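Local coordinates for protein histidine utilization repressor (Pseudomonas syringae pv. tomato, PDB 2PKH) that probably represses the histidine utilization operon by binding its control region until an inducer appears, this chain being its C-terminal UTRA domain, at residues 56-60 with 61-65; 72-75 with 76-80. One frame throughout, in Å; residues are numbered along the deposited sequence.

Interaction 1 of 2, residues 56-60 with 61-65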
loop_
_atom_site.group_PDB
_atom_site.type_symbol
_atom_site.label_atom_id
_atom_site.label_comp_id
_atom_site.label_asym_id
_atom_site.label_seq_id
_atom_site.Cartn_x
_atom_site.Cartn_y
_atom_site.Cartn_z
ATOM N N ARG B 56 -5.254 21.783 -8.664
ATOM C CA ARG B 56 -5.847 20.637 -9.357
ATOM C C ARG B 56 -6.364 21.031 -10.704
ATOM O O ARG B 56 -7.046 22.051 -10.821
ATOM C CB ARG B 56 -7.041 20.045 -8.525
ATOM C CG ARG B 56 -7.776 18.867 -9.247
ATOM C CD ARG B 56 -8.701 18.058 -8.314
ATOM N NE ARG B 56 -8.032 17.433 -7.151
ATOM C CZ ARG B 56 -7.385 16.269 -7.159
ATOM N NH1 ARG B 56 -7.230 15.576 -8.290
ATOM N NH2 ARG B 56 -6.823 15.838 -6.025
ATOM N N PHE B 57 -6.096 20.219 -11.694
ATOM C CA PHE B 57 -6.625 20.459 -13.040
ATOM C C PHE B 57 -7.447 19.261 -13.513
ATOM O O PHE B 57 -7.084 18.108 -13.193
ATOM C CB PHE B 57 -5.437 20.698 -13.990
ATOM C CG PHE B 57 -4.527 21.823 -13.531
ATOM C CD1 PHE B 57 -4.608 23.099 -14.100
ATOM C CD2 PHE B 57 -3.606 21.596 -12.465
ATOM C CE1 PHE B 57 -3.781 24.129 -13.616
ATOM C CE2 PHE B 57 -2.800 22.615 -11.994
ATOM C CZ PHE B 57 -2.935 23.905 -12.547
ATOM N N VAL B 58 -8.512 19.533 -14.307
ATOM C CA VAL B 58 -9.581 18.563 -14.577
ATOM C C VAL B 58 -10.002 18.701 -16.015
ATOM O O VAL B 58 -10.187 19.798 -16.556
ATOM C CB VAL B 58 -10.841 18.739 -13.637
ATOM C CG1 VAL B 58 -11.912 17.737 -13.972
ATOM C CG2 VAL B 58 -10.462 18.731 -12.095
ATOM N N ASN B 59 -10.098 17.554 -16.642
ATOM C CA ASN B 59 -10.503 17.484 -18.001
ATOM C C ASN B 59 -11.963 17.893 -18.030
ATOM O O ASN B 59 -12.819 17.217 -17.426
ATOM C CB ASN B 59 -10.394 16.050 -18.533
ATOM C CG ASN B 59 -11.150 15.908 -19.826
ATOM O OD1 ASN B 59 -12.199 15.292 -19.840
ATOM N ND2 ASN B 59 -10.710 16.621 -20.878
ATOM N N ALA B 60 -12.198 19.033 -18.634
ATOM C CA ALA B 60 -13.552 19.571 -18.830
ATOM C C ALA B 60 -14.580 18.586 -19.461
ATOM O O ALA B 60 -15.758 18.660 -19.139
ATOM C CB ALA B 60 -13.443 20.845 -19.613
ATOM N N GLN B 61 -14.142 17.652 -20.326
ATOM C CA GLN B 61 -15.092 16.717 -20.969
ATOM C C GLN B 61 -15.602 15.667 -20.018
ATOM O O GLN B 61 -16.713 15.230 -20.197
ATOM C CB GLN B 61 -14.486 15.975 -22.169
ATOM C CG GLN B 61 -13.589 16.820 -23.045
ATOM C CD GLN B 61 -14.346 17.708 -23.991
ATOM O OE1 GLN B 61 -14.879 17.251 -25.024
ATOM N NE2 GLN B 61 -14.373 19.001 -23.682
ATOM N N VAL B 62 -14.786 15.290 -19.010
ATOM C CA VAL B 62 -15.114 14.208 -18.076
ATOM C C VAL B 62 -16.005 14.704 -16.964
ATOM O O VAL B 62 -16.908 13.990 -16.507
ATOM C CB VAL B 62 -13.810 13.579 -17.442
ATOM C CG1 VAL B 62 -14.118 12.612 -16.313
ATOM C CG2 VAL B 62 -13.014 12.851 -18.471
ATOM N N ALA B 63 -15.758 15.940 -16.511
ATOM C CA ALA B 63 -16.489 16.481 -15.383
ATOM C C ALA B 63 -17.026 17.874 -15.800
ATOM O O ALA B 63 -16.513 18.945 -15.352
ATOM C CB ALA B 63 -15.586 16.563 -14.151
ATOM N N PRO B 64 -18.003 17.878 -16.726
ATOM C CA PRO B 64 -18.442 19.160 -17.252
ATOM C C PRO B 64 -18.967 20.160 -16.237
ATOM O O PRO B 64 -18.957 21.377 -16.509
ATOM C CB PRO B 64 -19.485 18.791 -18.325
ATOM C CG PRO B 64 -19.684 17.352 -18.235
ATOM C CD PRO B 64 -18.685 16.732 -17.360
ATOM N N ASP B 65 -19.408 19.682 -15.074
ATOM C CA ASP B 65 -20.032 20.572 -14.095
ATOM C C ASP B 65 -19.105 20.899 -12.902
ATOM O O ASP B 65 -19.572 21.408 -11.867
ATOM C CB ASP B 65 -21.343 19.963 -13.569
ATOM C CG ASP B 65 -22.398 19.796 -14.682
ATOM O OD1 ASP B 65 -22.424 20.626 -15.614
ATOM O OD2 ASP B 65 -23.164 18.818 -14.623
#
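Near Asn59, where strand 49-59 gives way to a loop, the chain coils through a tight turn, in which the carbonyl O of Asn59 accepts from Val62 N (3.2 Å) and, more weakly, from Ala63 N (3.3 Å), while Ala60 and Gln61 at the corners adopt helical backbone angles. The path resembles a single helical turn. The Asn59 side chain adds a weak bond to the same amide. With CG anti to the backbone N (chi1 165°), the carboxamide swings forward over the first amides of the turn, and OD1 makes a bent bond of 2.7 Å to Val62 N. Thus Val62 N is shared by the backbone and side-chain oxygens of one asparagine. The placement is tight, for OD1 also lies only 2.9 Å from Val62 CG2. The other end of the carboxamide, ND2, passes 3.6 Å from Gln61 CG; the two amide planes are inclined by 62°, so the side chains do not stack, and Gln61 meets Asn59 through its aliphatic part. Farther round, Pro64 brings its CA-H up to the carbonyl O of Ala60, at 3.3 Å. Apolar contact completes the fold-back: Val58 CG1, the branch anti to its own backbone N, touches the methyl CB of Ala63 at 3.9 Å. Asn59 is anchored on the sheet side through backbone bonding to Val128, and a bound 1,2-ethanediol, probably from the crystallisation liquor, lies about 4 Å from its side chain. The arrangement is a type I turn over Ala60 and Gln61, its helical angles continuing at Val62, with a weak cap-like bond from the asparagine side chain, placed where an inner strand of the antiparallel UTRA sheet passes into the loop before helix 76-83.

Interaction 2 of 2, residues 72-75 with 76-80; sequences TLQT and PYAYL
The carboxamide of Gln74 meets Tyr79 at the edge of its phenol ring, OE1 lying near the ring plane 3.8 Å from CD1, with the two planes 70° apart, so there is an edge contact and no stacking. The other end of the amide, NE2, sits 3.7 Å from Tyr79 CA and finds its main polar partner in Gln82, about one helical turn farther on. An extended chain, with CG anti to the backbone N (chi1 -170°), carries Gln74 alongside the helix, where its CG rests 3.9 Å from Ala78 CB. Thr75 closes the helix start. Its OG1, placed between the backbone N and carbonyl carbon (chi1 67°), accepts from Ala78 N over 3.1 Å. The carbonyl O of the same residue takes a nearly straight bond from Tyr79 N (3.0 Å). Pro76 follows, a residue with no amide hydrogen of its own to satisfy, and its ring packs on Tyr66 and Phe71. A threonine N-cap followed by proline in the first helical position is a classic helix start, used here to launch helix 76-83 of the UTRA domain.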
loop_
_atom_site.group_PDB
_atom_site.type_symbol
_atom_site.label_atom_id
_atom_site.label_comp_id
_atom_site.label_asym_id
_atom_site.label_seq_id
_atom_site.Cartn_x
_atom_site.Cartn_y
_atom_site.Cartn_z
ATOM N N THR B 72 -16.323 23.817 -0.545
ATOM C CA THR B 72 -16.334 23.847 0.937
ATOM C C THR B 72 -17.194 22.714 1.507
ATOM O O THR B 72 -17.096 22.400 2.678
ATOM C CB THR B 72 -16.774 25.222 1.547
ATOM O OG1 THR B 72 -18.116 25.521 1.170
ATOM C CG2 THR B 72 -15.881 26.324 1.058
ATOM N N LEU B 73 -18.026 22.072 0.689
ATOM C CA LEU B 73 -18.898 21.000 1.193
ATOM C C LEU B 73 -18.391 19.592 0.853
ATOM O O LEU B 73 -18.796 18.601 1.471
ATOM C CB LEU B 73 -20.344 21.193 0.674
ATOM C CG LEU B 73 -21.087 22.502 0.976
ATOM C CD1 LEU B 73 -22.513 22.484 0.391
ATOM C CD2 LEU B 73 -21.159 22.754 2.495
ATOM N N GLN B 74 -17.467 19.507 -0.106
ATOM C CA GLN B 74 -16.996 18.249 -0.624
ATOM C C GLN B 74 -15.564 18.500 -1.174
ATOM O O GLN B 74 -15.305 19.574 -1.611
ATOM C CB GLN B 74 -17.961 17.847 -1.767
ATOM C CG GLN B 74 -17.805 16.438 -2.323
ATOM C CD GLN B 74 -18.858 16.138 -3.379
ATOM O OE1 GLN B 74 -19.355 17.042 -4.080
ATOM N NE2 GLN B 74 -19.227 14.891 -3.477
ATOM N N THR B 75 -14.620 17.552 -1.130
ATOM C CA THR B 75 -13.351 17.795 -1.830
ATOM C C THR B 75 -13.561 17.523 -3.347
ATOM O O THR B 75 -14.490 16.764 -3.758
ATOM C CB THR B 75 -12.223 16.876 -1.376
ATOM O OG1 THR B 75 -12.539 15.540 -1.759
ATOM C CG2 THR B 75 -11.931 16.978 0.152
ATOM N N PRO B 76 -12.758 18.172 -4.205
ATOM C CA PRO B 76 -12.725 17.836 -5.641
ATOM C C PRO B 76 -12.564 16.310 -5.940
ATOM O O PRO B 76 -13.292 15.737 -6.757
ATOM C CB PRO B 76 -11.543 18.644 -6.174
ATOM C CG PRO B 76 -11.434 19.862 -5.199
ATOM C CD PRO B 76 -11.955 19.366 -3.849
ATOM N N TYR B 77 -11.644 15.653 -5.242
ATOM C CA TYR B 77 -11.486 14.197 -5.457
ATOM C C TYR B 77 -12.756 13.419 -5.160
ATOM O O TYR B 77 -13.100 12.546 -5.919
ATOM C CB TYR B 77 -10.356 13.663 -4.637
ATOM C CG TYR B 77 -9.953 12.292 -5.111
ATOM C CD1 TYR B 77 -9.094 12.126 -6.204
ATOM C CD2 TYR B 77 -10.469 11.149 -4.493
ATOM C CE1 TYR B 77 -8.718 10.847 -6.650
ATOM C CE2 TYR B 77 -10.144 9.877 -4.955
ATOM C CZ TYR B 77 -9.257 9.727 -6.027
ATOM O OH TYR B 77 -8.867 8.439 -6.456
ATOM N N ALA B 78 -13.454 13.745 -4.072
ATOM C CA ALA B 78 -14.669 13.039 -3.727
ATOM C C ALA B 78 -15.672 13.289 -4.814
ATOM O O ALA B 78 -16.315 12.352 -5.299
ATOM C CB ALA B 78 -15.220 13.533 -2.392
ATOM N N TYR B 79 -15.865 14.565 -5.182
ATOM C CA TYR B 79 -16.756 14.894 -6.281
ATOM C C TYR B 79 -16.440 14.085 -7.562
ATOM O O TYR B 79 -17.296 13.371 -8.114
ATOM C CB TYR B 79 -16.711 16.378 -6.593
ATOM C CG TYR B 79 -17.480 16.718 -7.829
ATOM C CD1 TYR B 79 -18.867 16.692 -7.816
ATOM C CD2 TYR B 79 -16.820 17.084 -9.011
ATOM C CE1 TYR B 79 -19.617 16.980 -8.968
ATOM C CE2 TYR B 79 -17.538 17.388 -10.180
ATOM C CZ TYR B 79 -18.954 17.345 -10.130
ATOM O OH TYR B 79 -19.690 17.674 -11.229
ATOM N N LEU B 80 -15.196 14.180 -8.001
ATOM C CA LEU B 80 -14.749 13.502 -9.205
ATOM C C LEU B 80 -14.955 11.979 -9.149
ATOM O O LEU B 80 -15.379 11.358 -10.121
ATOM C CB LEU B 80 -13.274 13.851 -9.503
ATOM C CG LEU B 80 -12.917 15.278 -10.002
ATOM C CD1 LEU B 80 -11.399 15.344 -10.102
ATOM C CD2 LEU B 80 -13.586 15.583 -11.329
#

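Overall arrangement
The two interactions come in series along the chain, interaction 1 at the end of strand 49-59 and interaction 2 starting helix 76-83, with centres 13 Å apart. They meet where this helix packs against the strand and the loop that follows it: Leu80 CD2 touches Ala63 CB at 3.6 Å and Val58 CG1 at 3.8 Å, while Arg56 CD lies 3.6 Å from Pro76 CB. Beyond the strand, Asp65 CB comes to 3.7 Å from Tyr79 OH. In both, the first residue of the turn supplies a side-chain oxygen and its carbonyl to amides ahead. Bound 1,2-ethanediol approaches the side chains of Asn59 and Thr75, although neither site is established as an inducer pocket.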